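Lipoprotein (Streptococcus pneumoniae, PDB 3CX3) binds zinc and probably serves as the solute-binding lipoprotein that captures the metal for an ABC transporter. Local coordinates at residues A[123-128]-A[270-275]; A[180-185]-A[253-258]; A[189-192]-A[197-200]; A[230-235]-A[239-244]. All coordinates share one frame; numbering follows the deposited sequence.

Contact 1: A[123-128]-A[270-275]; sequences LDPEKA and ENLEEN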
loop_
_atom_site.group_PDB
_atom_site.type_symbol
_atom_site.label_atom_id
_atom_site.label_comp_id
_atom_site.label_asym_id
_atom_site.label_seq_id
_atom_site.Cartn_x
_atom_site.Cartn_y
_atom_site.Cartn_z
ATOM N N LEU A 123 4.831 1.012 -1.156
ATOM C CA LEU A 123 5.581 1.788 -0.153
ATOM C C LEU A 123 7.012 2.034 -0.556
ATOM O O LEU A 123 7.764 2.740 0.116
ATOM C CB LEU A 123 5.576 1.056 1.185
ATOM C CG LEU A 123 4.243 1.116 1.943
ATOM C CD1 LEU A 123 4.348 0.290 3.231
ATOM C CD2 LEU A 123 3.790 2.581 2.227
ATOM N N ASP A 124 7.405 1.429 -1.660
ATOM C CA ASP A 124 8.724 1.650 -2.176
ATOM C C ASP A 124 8.508 2.618 -3.299
ATOM O O ASP A 124 7.816 2.291 -4.261
ATOM C CB ASP A 124 9.301 0.345 -2.684
ATOM C CG ASP A 124 10.574 0.532 -3.420
ATOM O OD1 ASP A 124 10.898 1.680 -3.778
ATOM O OD2 ASP A 124 11.257 -0.484 -3.653
ATOM N N PRO A 125 9.087 3.821 -3.186
ATOM C CA PRO A 125 8.842 4.890 -4.158
ATOM C C PRO A 125 8.976 4.439 -5.630
ATOM O O PRO A 125 8.065 4.678 -6.420
ATOM C CB PRO A 125 9.892 5.937 -3.776
ATOM C CG PRO A 125 10.060 5.754 -2.302
ATOM C CD PRO A 125 10.023 4.251 -2.131
ATOM N N GLU A 126 10.069 3.769 -5.979
ATOM C CA GLU A 126 10.221 3.156 -7.311
ATOM C C GLU A 126 9.044 2.290 -7.772
ATOM O O GLU A 126 8.627 2.362 -8.937
ATOM C CB GLU A 126 11.473 2.280 -7.360
ATOM C CG GLU A 126 12.761 3.013 -7.654
ATOM C CD GLU A 126 13.610 2.268 -8.656
ATOM O OE1 GLU A 126 13.067 1.882 -9.720
ATOM O OE2 GLU A 126 14.815 2.074 -8.376
ATOM N N LYS A 127 8.539 1.464 -6.848
ATOM C CA LYS A 127 7.528 0.466 -7.146
ATOM C C LYS A 127 6.141 1.064 -7.179
ATOM O O LYS A 127 5.260 0.561 -7.888
ATOM C CB LYS A 127 7.601 -0.710 -6.177
ATOM C CG LYS A 127 8.897 -1.526 -6.351
ATOM C CD LYS A 127 8.942 -2.713 -5.418
ATOM C CE LYS A 127 10.248 -3.464 -5.510
ATOM N NZ LYS A 127 10.344 -4.244 -6.776
ATOM N N ALA A 128 5.918 2.134 -6.428
ATOM C CA ALA A 128 4.698 2.861 -6.636
ATOM C C ALA A 128 4.785 3.329 -8.095
ATOM O O ALA A 128 3.872 3.095 -8.882
ATOM C CB ALA A 128 4.589 4.022 -5.673
ATOM N N GLU A 270 3.023 12.565 -1.465
ATOM C CA GLU A 270 3.072 13.450 -0.311
ATOM C C GLU A 270 2.846 12.705 1.013
ATOM O O GLU A 270 3.524 13.006 2.000
ATOM C CB GLU A 270 2.087 14.607 -0.490
ATOM C CG GLU A 270 2.557 15.601 -1.544
ATOM C CD GLU A 270 1.614 16.759 -1.785
ATOM O OE1 GLU A 270 2.024 17.669 -2.535
ATOM O OE2 GLU A 270 0.480 16.775 -1.248
ATOM N N ASN A 271 1.917 11.736 1.030
ATOM C CA ASN A 271 1.695 10.866 2.205
ATOM C C ASN A 271 2.792 9.810 2.422
ATOM O O ASN A 271 3.174 9.512 3.575
ATOM C CB ASN A 271 0.344 10.142 2.124
ATOM C CG ASN A 271 -0.835 11.026 2.479
ATOM O OD1 ASN A 271 -0.982 11.489 3.615
ATOM N ND2 ASN A 271 -1.717 11.218 1.511
ATOM N N LEU A 272 3.262 9.215 1.320
ATOM C CA LEU A 272 4.412 8.318 1.373
ATOM C C LEU A 272 5.589 9.065 1.992
ATOM O O LEU A 272 6.153 8.624 3.000
ATOM C CB LEU A 272 4.754 7.771 -0.022
ATOM C CG LEU A 272 5.869 6.734 -0.227
ATOM C CD1 LEU A 272 5.803 5.535 0.716
ATOM C CD2 LEU A 272 5.838 6.258 -1.646
ATOM N N GLU A 273 5.913 10.221 1.413
ATOM C CA GLU A 273 6.988 11.054 1.908
ATOM C C GLU A 273 6.819 11.410 3.375
ATOM O O GLU A 273 7.806 11.398 4.130
ATOM C CB GLU A 273 7.126 12.331 1.073
ATOM C CG GLU A 273 7.983 13.411 1.724
ATOM C CD GLU A 273 8.703 14.310 0.722
ATOM O OE1 GLU A 273 9.756 14.891 1.087
ATOM O OE2 GLU A 273 8.230 14.436 -0.425
ATOM N N GLU A 274 5.595 11.747 3.788
ATOM C CA GLU A 274 5.372 12.157 5.181
ATOM C C GLU A 274 5.753 11.047 6.174
ATOM O O GLU A 274 6.395 11.297 7.186
ATOM C CB GLU A 274 3.941 12.617 5.417
ATOM C CG GLU A 274 3.623 12.732 6.898
ATOM C CD GLU A 274 2.293 13.373 7.180
ATOM O OE1 GLU A 274 2.279 14.349 7.970
ATOM O OE2 GLU A 274 1.270 12.911 6.618
ATOM N N ASN A 275 5.358 9.817 5.878
ATOM C CA ASN A 275 5.763 8.700 6.714
ATOM C C ASN A 275 7.229 8.362 6.508
ATOM O O ASN A 275 7.864 7.802 7.391
ATOM C CB ASN A 275 4.862 7.492 6.482
ATOM C CG ASN A 275 3.417 7.782 6.828
ATOM O OD1 ASN A 275 3.059 7.920 8.005
ATOM N ND2 ASN A 275 2.579 7.900 5.800
#

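Contact 2: A[180-185]-A[253-258]; sequences FVTQHT and KTLNPL. With ZN (zinc ion), chain E.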
loop_
_atom_site.group_PDB
_atom_site.type_symbol
_atom_site.label_atom_id
_atom_site.label_comp_id
_atom_site.label_asym_id
_atom_site.label_seq_id
_atom_site.Cartn_x
_atom_site.Cartn_y
_atom_site.Cartn_z
ATOM N N PHE A 180 13.971 -1.118 12.464
ATOM C CA PHE A 180 12.728 -0.577 13.043
ATOM C C PHE A 180 11.650 -1.643 13.226
ATOM O O PHE A 180 11.679 -2.686 12.582
ATOM C CB PHE A 180 12.203 0.666 12.277
ATOM C CG PHE A 180 11.897 0.420 10.823
ATOM C CD1 PHE A 180 12.931 0.284 9.880
ATOM C CD2 PHE A 180 10.584 0.341 10.383
ATOM C CE1 PHE A 180 12.655 0.063 8.523
ATOM C CE2 PHE A 180 10.300 0.113 9.029
ATOM C CZ PHE A 180 11.355 -0.017 8.094
ATOM N N VAL A 181 10.710 -1.378 14.129
ATOM C CA VAL A 181 9.565 -2.286 14.355
ATOM C C VAL A 181 8.186 -1.632 14.223
ATOM O O VAL A 181 7.885 -0.588 14.838
ATOM C CB VAL A 181 9.711 -3.209 15.627
ATOM C CG1 VAL A 181 10.759 -2.694 16.571
ATOM C CG2 VAL A 181 8.389 -3.434 16.330
ATOM N N THR A 182 7.376 -2.284 13.383
ATOM C CA THR A 182 6.111 -1.750 12.891
ATOM C C THR A 182 4.993 -2.679 13.286
ATOM O O THR A 182 5.235 -3.845 13.630
ATOM C CB THR A 182 6.083 -1.640 11.345
ATOM O OG1 THR A 182 5.995 -2.952 10.780
ATOM C CG2 THR A 182 7.296 -0.924 10.802
ATOM N N GLN A 183 3.765 -2.174 13.197
ATOM C CA GLN A 183 2.612 -2.884 13.715
ATOM C C GLN A 183 2.273 -4.180 12.976
ATOM O O GLN A 183 2.017 -5.207 13.624
ATOM C CB GLN A 183 1.404 -1.968 13.800
ATOM C CG GLN A 183 0.301 -2.625 14.556
ATOM C CD GLN A 183 -0.882 -1.725 14.754
ATOM O OE1 GLN A 183 -0.844 -0.777 15.550
ATOM N NE2 GLN A 183 -1.958 -2.028 14.045
ATOM N N HIS A 184 2.241 -4.136 11.640
ATOM C CA HIS A 184 2.360 -5.376 10.859
ATOM C C HIS A 184 3.454 -5.317 9.806
ATOM O O HIS A 184 4.081 -4.284 9.633
ATOM C CB HIS A 184 1.023 -5.845 10.312
ATOM C CG HIS A 184 0.565 -5.148 9.070
ATOM N ND1 HIS A 184 0.005 -3.883 9.082
ATOM C CD2 HIS A 184 0.497 -5.582 7.786
ATOM C CE1 HIS A 184 -0.352 -3.558 7.852
ATOM N NE2 HIS A 184 -0.057 -4.565 7.046
ATOM N N THR A 185 3.702 -6.435 9.135
ATOM C CA THR A 185 4.809 -6.504 8.184
ATOM C C THR A 185 4.457 -5.797 6.864
ATOM O O THR A 185 4.118 -6.464 5.872
ATOM C CB THR A 185 5.257 -7.975 7.882
ATOM O OG1 THR A 185 5.422 -8.704 9.107
ATOM C CG2 THR A 185 6.556 -8.000 7.093
ATOM N N LYS A 253 5.292 5.488 18.350
ATOM C CA LYS A 253 4.935 6.424 17.273
ATOM C C LYS A 253 4.212 5.713 16.139
ATOM O O LYS A 253 4.460 4.548 15.873
ATOM C CB LYS A 253 6.154 7.175 16.730
ATOM C CG LYS A 253 6.588 8.311 17.621
ATOM C CD LYS A 253 7.218 9.439 16.825
ATOM C CE LYS A 253 8.642 9.102 16.415
ATOM N NZ LYS A 253 9.459 10.334 16.161
ATOM N N THR A 254 3.312 6.440 15.487
ATOM C CA THR A 254 2.481 5.883 14.432
ATOM C C THR A 254 3.070 6.123 13.052
ATOM O O THR A 254 3.530 7.219 12.760
ATOM C CB THR A 254 1.021 6.398 14.515
ATOM O OG1 THR A 254 0.400 6.321 13.224
ATOM C CG2 THR A 254 0.985 7.818 14.986
ATOM N N LEU A 255 3.031 5.078 12.219
ATOM C CA LEU A 255 3.629 5.070 10.882
ATOM C C LEU A 255 2.599 4.467 9.907
ATOM O O LEU A 255 2.183 3.321 10.102
ATOM C CB LEU A 255 4.859 4.175 10.936
ATOM C CG LEU A 255 6.262 4.372 10.339
ATOM C CD1 LEU A 255 6.640 3.052 9.753
ATOM C CD2 LEU A 255 6.427 5.506 9.305
ATOM N N ASN A 256 2.198 5.212 8.871
ATOM C CA ASN A 256 1.127 4.786 7.942
ATOM C C ASN A 256 1.590 3.885 6.767
ATOM O O ASN A 256 2.420 4.294 5.935
ATOM C CB ASN A 256 0.408 5.996 7.350
ATOM C CG ASN A 256 -1.110 5.835 7.291
ATOM O OD1 ASN A 256 -1.854 6.758 7.675
ATOM N ND2 ASN A 256 -1.579 4.704 6.782
ATOM N N PRO A 257 1.030 2.668 6.691
ATOM C CA PRO A 257 1.311 1.780 5.569
ATOM C C PRO A 257 0.382 2.094 4.377
ATOM O O PRO A 257 0.414 1.373 3.353
ATOM C CB PRO A 257 1.026 0.396 6.145
ATOM C CG PRO A 257 0.008 0.580 7.214
ATOM C CD PRO A 257 0.099 2.055 7.672
ATOM N N LEU A 258 -0.415 3.163 4.523
ATOM C CA LEU A 258 -1.341 3.679 3.507
ATOM C C LEU A 258 -2.450 2.734 3.051
ATOM O O LEU A 258 -3.017 2.886 1.981
ATOM C CB LEU A 258 -0.594 4.271 2.313
ATOM C CG LEU A 258 0.564 5.219 2.634
ATOM C CD1 LEU A 258 1.431 5.445 1.386
ATOM C CD2 LEU A 258 0.121 6.550 3.231
HETATM ZN ZN ZN E . -0.601 -4.638 5.038
#

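Contact 3: A[189-192]-A[197-200]; sequences YLAK and NQLG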
loop_
_atom_site.group_PDB
_atom_site.type_symbol
_atom_site.label_atom_id
_atom_site.label_comp_id
_atom_site.label_asym_id
_atom_site.label_seq_id
_atom_site.Cartn_x
_atom_site.Cartn_y
_atom_site.Cartn_z
ATOM N N TYR A 189 9.555 -3.495 1.741
ATOM C CA TYR A 189 9.968 -3.070 0.417
ATOM C C TYR A 189 10.620 -1.723 0.519
ATOM O O TYR A 189 11.605 -1.440 -0.186
ATOM C CB TYR A 189 8.754 -2.936 -0.517
ATOM C CG TYR A 189 8.297 -4.231 -1.107
ATOM C CD1 TYR A 189 8.867 -4.728 -2.273
ATOM C CD2 TYR A 189 7.297 -4.972 -0.494
ATOM C CE1 TYR A 189 8.448 -5.918 -2.804
ATOM C CE2 TYR A 189 6.869 -6.167 -1.014
ATOM C CZ TYR A 189 7.443 -6.636 -2.164
ATOM O OH TYR A 189 7.003 -7.825 -2.680
ATOM N N LEU A 190 10.035 -0.872 1.356
ATOM C CA LEU A 190 10.668 0.378 1.724
ATOM C C LEU A 190 12.026 0.045 2.325
ATOM O O LEU A 190 13.048 0.261 1.686
ATOM C CB LEU A 190 9.796 1.174 2.705
ATOM C CG LEU A 190 10.162 2.648 2.962
ATOM C CD1 LEU A 190 8.988 3.408 3.595
ATOM C CD2 LEU A 190 11.417 2.748 3.848
ATOM N N ALA A 191 12.023 -0.536 3.522
ATOM C CA ALA A 191 13.251 -0.896 4.237
ATOM C C ALA A 191 14.395 -1.377 3.333
ATOM O O ALA A 191 15.544 -0.930 3.485
ATOM C CB ALA A 191 12.951 -1.945 5.300
ATOM N N LYS A 192 14.068 -2.287 2.408
ATOM C CA LYS A 192 15.051 -2.938 1.551
ATOM C C LYS A 192 15.594 -1.946 0.538
ATOM O O LYS A 192 16.791 -1.953 0.248
ATOM C CB LYS A 192 14.451 -4.167 0.859
ATOM C CG LYS A 192 15.431 -4.979 0.017
ATOM C CD LYS A 192 14.765 -6.205 -0.617
ATOM C CE LYS A 192 15.046 -7.491 0.159
ATOM N NZ LYS A 192 14.056 -7.737 1.242
ATOM N N ASN A 197 16.516 -2.594 7.785
ATOM C CA ASN A 197 15.795 -3.846 7.951
ATOM C C ASN A 197 14.671 -3.642 8.957
ATOM O O ASN A 197 14.841 -2.932 9.944
ATOM C CB ASN A 197 16.720 -4.997 8.349
ATOM C CG ASN A 197 17.168 -4.915 9.776
ATOM O OD1 ASN A 197 17.950 -4.040 10.141
ATOM N ND2 ASN A 197 16.682 -5.841 10.602
ATOM N N GLN A 198 13.523 -4.240 8.677
ATOM C CA GLN A 198 12.370 -4.093 9.555
ATOM C C GLN A 198 11.963 -5.354 10.280
ATOM O O GLN A 198 12.409 -6.451 9.964
ATOM C CB GLN A 198 11.152 -3.534 8.794
ATOM C CG GLN A 198 10.815 -4.239 7.517
ATOM C CD GLN A 198 10.073 -5.524 7.731
ATOM O OE1 GLN A 198 9.018 -5.558 8.373
ATOM N NE2 GLN A 198 10.599 -6.598 7.158
ATOM N N LEU A 199 11.098 -5.168 11.269
ATOM C CA LEU A 199 10.377 -6.266 11.894
ATOM C C LEU A 199 8.934 -5.831 12.129
ATOM O O LEU A 199 8.660 -4.737 12.687
ATOM C CB LEU A 199 11.051 -6.721 13.195
ATOM C CG LEU A 199 10.436 -7.918 13.925
ATOM C CD1 LEU A 199 10.667 -9.242 13.178
ATOM C CD2 LEU A 199 10.997 -8.016 15.331
ATOM N N GLY A 200 8.009 -6.668 11.668
ATOM C CA GLY A 200 6.602 -6.432 11.951
ATOM C C GLY A 200 6.167 -7.234 13.157
ATOM O O GLY A 200 6.606 -8.382 13.336
#

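Contact 4: A[230-235]-A[239-244]; sequences IFTESN and KVAETL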
loop_
_atom_site.group_PDB
_atom_site.type_symbol
_atom_site.label_atom_id
_atom_site.label_comp_id
_atom_site.label_asym_id
_atom_site.label_seq_id
_atom_site.Cartn_x
_atom_site.Cartn_y
_atom_site.Cartn_z
ATOM N N ILE A 230 8.272 1.707 18.904
ATOM C CA ILE A 230 7.488 0.791 18.102
ATOM C C ILE A 230 6.531 1.671 17.296
ATOM O O ILE A 230 5.943 2.615 17.835
ATOM C CB ILE A 230 6.778 -0.312 18.944
ATOM C CG1 ILE A 230 6.114 0.269 20.191
ATOM C CG2 ILE A 230 7.780 -1.399 19.370
ATOM C CD1 ILE A 230 5.339 -0.751 21.000
ATOM N N PHE A 231 6.437 1.411 15.997
ATOM C CA PHE A 231 5.573 2.196 15.129
ATOM C C PHE A 231 4.190 1.545 14.960
ATOM O O PHE A 231 4.045 0.546 14.255
ATOM C CB PHE A 231 6.224 2.413 13.758
ATOM C CG PHE A 231 7.419 3.324 13.775
ATOM C CD1 PHE A 231 7.266 4.704 13.934
ATOM C CD2 PHE A 231 8.706 2.807 13.599
ATOM C CE1 PHE A 231 8.388 5.564 13.927
ATOM C CE2 PHE A 231 9.840 3.649 13.598
ATOM C CZ PHE A 231 9.675 5.032 13.754
ATOM N N THR A 232 3.178 2.117 15.612
ATOM C CA THR A 232 1.808 1.655 15.435
ATOM C C THR A 232 1.136 2.406 14.309
ATOM O O THR A 232 1.737 3.280 13.698
ATOM C CB THR A 232 0.953 1.833 16.706
ATOM O OG1 THR A 232 1.146 3.146 17.250
ATOM C CG2 THR A 232 1.308 0.793 17.736
ATOM N N GLU A 233 -0.105 2.027 14.026
ATOM C CA GLU A 233 -1.012 2.843 13.228
ATOM C C GLU A 233 -2.104 3.403 14.138
ATOM O O GLU A 233 -2.102 3.180 15.350
ATOM C CB GLU A 233 -1.658 2.020 12.116
ATOM C CG GLU A 233 -0.714 1.135 11.314
ATOM C CD GLU A 233 -1.341 -0.218 11.005
ATOM O OE1 GLU A 233 -2.511 -0.418 11.406
ATOM O OE2 GLU A 233 -0.680 -1.083 10.380
ATOM N N SER A 234 -3.029 4.152 13.549
ATOM C CA SER A 234 -4.258 4.526 14.247
ATOM C C SER A 234 -5.049 3.239 14.383
ATOM O O SER A 234 -5.174 2.689 15.484
ATOM C CB SER A 234 -5.063 5.553 13.446
ATOM O OG SER A 234 -6.419 5.564 13.877
ATOM N N ASN A 235 -5.574 2.796 13.232
ATOM C CA ASN A 235 -6.080 1.447 12.984
ATOM C C ASN A 235 -5.906 0.584 14.224
ATOM O O ASN A 235 -4.958 -0.209 14.328
ATOM C CB ASN A 235 -5.380 0.843 11.750
ATOM C CG ASN A 235 -5.275 1.841 10.561
ATOM O OD1 ASN A 235 -4.313 1.805 9.780
ATOM N ND2 ASN A 235 -6.271 2.722 10.428
ATOM N N LYS A 239 -3.486 -3.542 20.253
ATOM C CA LYS A 239 -3.180 -3.575 21.652
ATOM C C LYS A 239 -1.875 -4.347 21.774
ATOM O O LYS A 239 -1.009 -4.008 22.573
ATOM C CB LYS A 239 -4.300 -4.293 22.398
ATOM C CG LYS A 239 -5.424 -3.376 22.872
ATOM C CD LYS A 239 -5.885 -2.359 21.802
ATOM C CE LYS A 239 -6.566 -1.150 22.456
ATOM N NZ LYS A 239 -5.619 -0.301 23.260
ATOM N N VAL A 240 -1.721 -5.370 20.943
ATOM C CA VAL A 240 -0.553 -6.241 21.013
ATOM C C VAL A 240 0.776 -5.470 20.811
ATOM O O VAL A 240 1.835 -5.922 21.252
ATOM C CB VAL A 240 -0.762 -7.538 20.146
ATOM C CG1 VAL A 240 -1.808 -7.301 19.085
ATOM C CG2 VAL A 240 0.538 -8.083 19.557
ATOM N N ALA A 241 0.681 -4.285 20.202
ATOM C CA ALA A 241 1.778 -3.313 20.174
ATOM C C ALA A 241 1.818 -2.480 21.453
ATOM O O ALA A 241 2.778 -2.573 22.197
ATOM C CB ALA A 241 1.687 -2.416 18.953
ATOM N N GLU A 242 0.786 -1.673 21.716
ATOM C CA GLU A 242 0.678 -0.948 22.986
ATOM C C GLU A 242 1.361 -1.730 24.100
ATOM O O GLU A 242 2.230 -1.214 24.806
ATOM C CB GLU A 242 -0.790 -0.747 23.381
ATOM C CG GLU A 242 -1.372 0.650 23.163
ATOM C CD GLU A 242 -2.121 0.778 21.850
ATOM O OE1 GLU A 242 -1.579 1.429 20.935
ATOM O OE2 GLU A 242 -3.240 0.229 21.725
ATOM N N THR A 243 0.969 -2.992 24.230
ATOM C CA THR A 243 1.431 -3.860 25.304
ATOM C C THR A 243 2.841 -4.413 25.007
ATOM O O THR A 243 3.109 -5.611 25.135
ATOM C CB THR A 243 0.384 -4.975 25.600
ATOM O OG1 THR A 243 0.248 -5.824 24.459
ATOM C CG2 THR A 243 -1.004 -4.373 25.925
ATOM N N LEU A 244 3.735 -3.506 24.618
ATOM C CA LEU A 244 5.094 -3.828 24.177
ATOM C C LEU A 244 5.992 -2.676 24.584
ATOM O O LEU A 244 7.191 -2.844 24.805
ATOM C CB LEU A 244 5.133 -3.997 22.662
ATOM C CG LEU A 244 6.140 -4.969 22.061
ATOM C CD1 LEU A 244 5.576 -6.357 22.143
ATOM C CD2 LEU A 244 6.395 -4.589 20.625
#

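Contact 1: A[123-128]-A[270-275]
The puckered ring of Pro125 and the flat peptide group that joins Leu123 to Asp124 each turn a face to Leu272, whose forked end lies against both. CD2 of Leu272 sits over one face of the proline ring, 4.3 Å from Pro125 CG and 4.1 Å from Pro125 CA. The other methyl, CD1, stands to one side of the peptide plane, 3.5 Å from Leu123 O. Because CG of Leu272 is anti to its backbone N (chi1 -176°), the two methyls are carried well out from the helix and can straddle the proline and the carbonyl. Leu123 reaches the same place from its own side: its CD2 lies 3.9 Å from Leu272 CD1, the two leucine side chains meeting at a slant. The three touching residues are buried, and the contact is van der Waals packing, without a hydrogen bond between the segments.

The chain has two four-stranded parallel sheets, as in the two-lobed zinc-binding components of ABC transporters, and here its last helix, 268-281, packs on the start of helix 125-142. Asp124 holds the N-cap position there, and its carbonyl O accepts from Ala128 N at 2.9 Å in the first turn. The Asp124 carboxylate also forms a salt bridge with Arg193, which Glu126 shares, so the helix start is tied to helix 188-193 as well.

Behind Leu272 on its own helix, Asn275 ND2 gives a weak, bent bond to Asn271 O (2.8 Å, 120° at the hydrogen), while Asn275 OD1 accepts from the backbone of Asn256.

Contact 2: A[180-185]-A[253-258]
Thr182 meets Leu255 and His184 meets Pro257, two small touches with no hydrogen bond between the segments. Thr182 CG2 lies 4.2 Å from Leu255 CD1, the side chains crossing at a slant. His184 CE1 lies 4.2 Å from Pro257 CG, which approaches the imidazole obliquely. Much tighter is the grip on the histidine itself. Its NE2 binds the zinc ion at 2.1 Å, and its ND1 is hydrogen-bonded to the carboxylate of Glu233, a second-shell partner that helps fix how the ring is turned. The loop carrying the histidine is drawn in by Thr182, whose OG1 donates to His184 O over 2.6 Å; the hydroxyl stands 40° out of the carbonyl plane. With OG1 set between the backbone N and carbonyl carbon (chi1 72°), CG2 is the branch turned to Leu255.

Strands 180-182 and 252-254 belong to one parallel sheet but are not neighbours in it: strand 230-232 runs between them. Both segments continue past the C-terminal ends of their strands, and there the first supplies His184 to the zinc site, which His44 and His120 from earlier in the chain and Glu259, just beyond Leu258, complete. Pro257 is held through its carbonyl by Trp122 NE1.

Toward the edge strand the packing thins: Thr254 is exposed, its OG1 weakly bonded to Thr232 O, and the poorly ordered Lys253 is partly open to solvent.

Contact 3: A[189-192]-A[197-200]
Ala191 of helix 188-193 packs on Asn197 and Gln198 at the entry to strand 198-200, within a beta-alpha-beta crossover whose first strand is 180-182. Only a short connection separates helix from strand, and a single methyl group carries most of the contact. The two segments bury 97 Å² between them, counting both sides, and no hydrogen bond joins them.

Asn197 comes first. Its backbone does the touching, with CA 4.3 Å from Ala191 CB, while its own side chain starts away from the helix and packs on Lys178 and Thr179. The smallness of Ala191 suits so close a passage: the CA atoms of Ala191 and Asn197 are 5.4 Å apart.

Gln198 follows and points its CB toward the helix. Its backbone N is 4.1 Å from Ala191 CB, but the aliphatic part of the side chain comes nearer still. That side chain is bent twice, with CG between the backbone N and the carbonyl carbon (chi1 50°) and a second kink at chi2 (79°). These turns lead the amide off past the helix and leave CG as the part that meets the alanine. Phe180, on the neighbouring strand, touches both Ala191 and Gln198.

Leu199 points to the other face of the sheet, onto helix 213-224, and its backbone pairs with strand 180-182. On the face turned to helix 188-193, the closest approach between the segments remains the one made by the glutamine, whose methylene carbon Gln198 CG lies 3.8 Å from Ala191 CB.

Contact 4: A[230-235]-A[239-244]
A beta-alpha-beta unit built from strand 230-232, helix 239-245 and strand 252-254 begins with this contact, in which Ile230 and Thr232 of the strand meet Ala241 and Leu244 of the helix. Strand and helix axes approach to 9.1 Å and run roughly antiparallel, at 152° between their directions, as expected where a helix returns the chain to start the next parallel strand.

Both branches of Ile230 pack on Leu244. CG2 of Ile230 lies 3.7 Å from Leu244 CD2, and CD1 of Ile230 lies 3.7 Å from Leu244 CB. The torsions explain how far the longer branch reaches: CG1 stands between the backbone N and the carbonyl carbon (chi1 45°), and CD1 extends straight on toward the helix. Beyond Leu244, Leu215 and Ile218 of helix 213-224 extend the apolar layer.

Two residues along, Thr232 presents its methyl: CG2 is 3.5 Å from Ala241 CB, a close match between small groups. Phe231, between them, points to the opposite side of the sheet and packs on Phe180.

Nearer the solvent, Glu242 leaves the helix pointing away from the strand, but its carboxylate bends back so that OE1 comes within 4.4 Å of Thr232 CG2. The other oxygen, OE2, forms a salt bridge with Lys239 NZ at 2.9 Å, met on its anti side, 23° out of the carboxylate plane. The helix is irregular at its end, where Thr243 centres an inverse gamma turn. Thr243 also reaches back to Lys239 O, which accepts from Thr243 N at 2.8 Å and from Thr243 OG1 at 2.9 Å.

Contacts 2, 3 and 4 all reach the parallel sheet ordered 198-200, 180-182, 230-232, 252-254. Contact 2 links inner strand 180-182 to outermost strand 252-254 across 230-232, its centre about 10 Å from that of contact 3 and about 9 Å from that of contact 4. Contacts 3 and 4, about 17 Å apart between centres, do not touch; they follow one another along the chain, each within its own crossover. Contact 1 brackets all three in sequence, its centre about 13 Å from those of contacts 2 and 3 and about 22 Å from that of contact 4. Only contact 2 holds a zinc ligand; contacts 3 and 4 pack helices on the sheet that carries it, and contact 1 packs the last helix beside it.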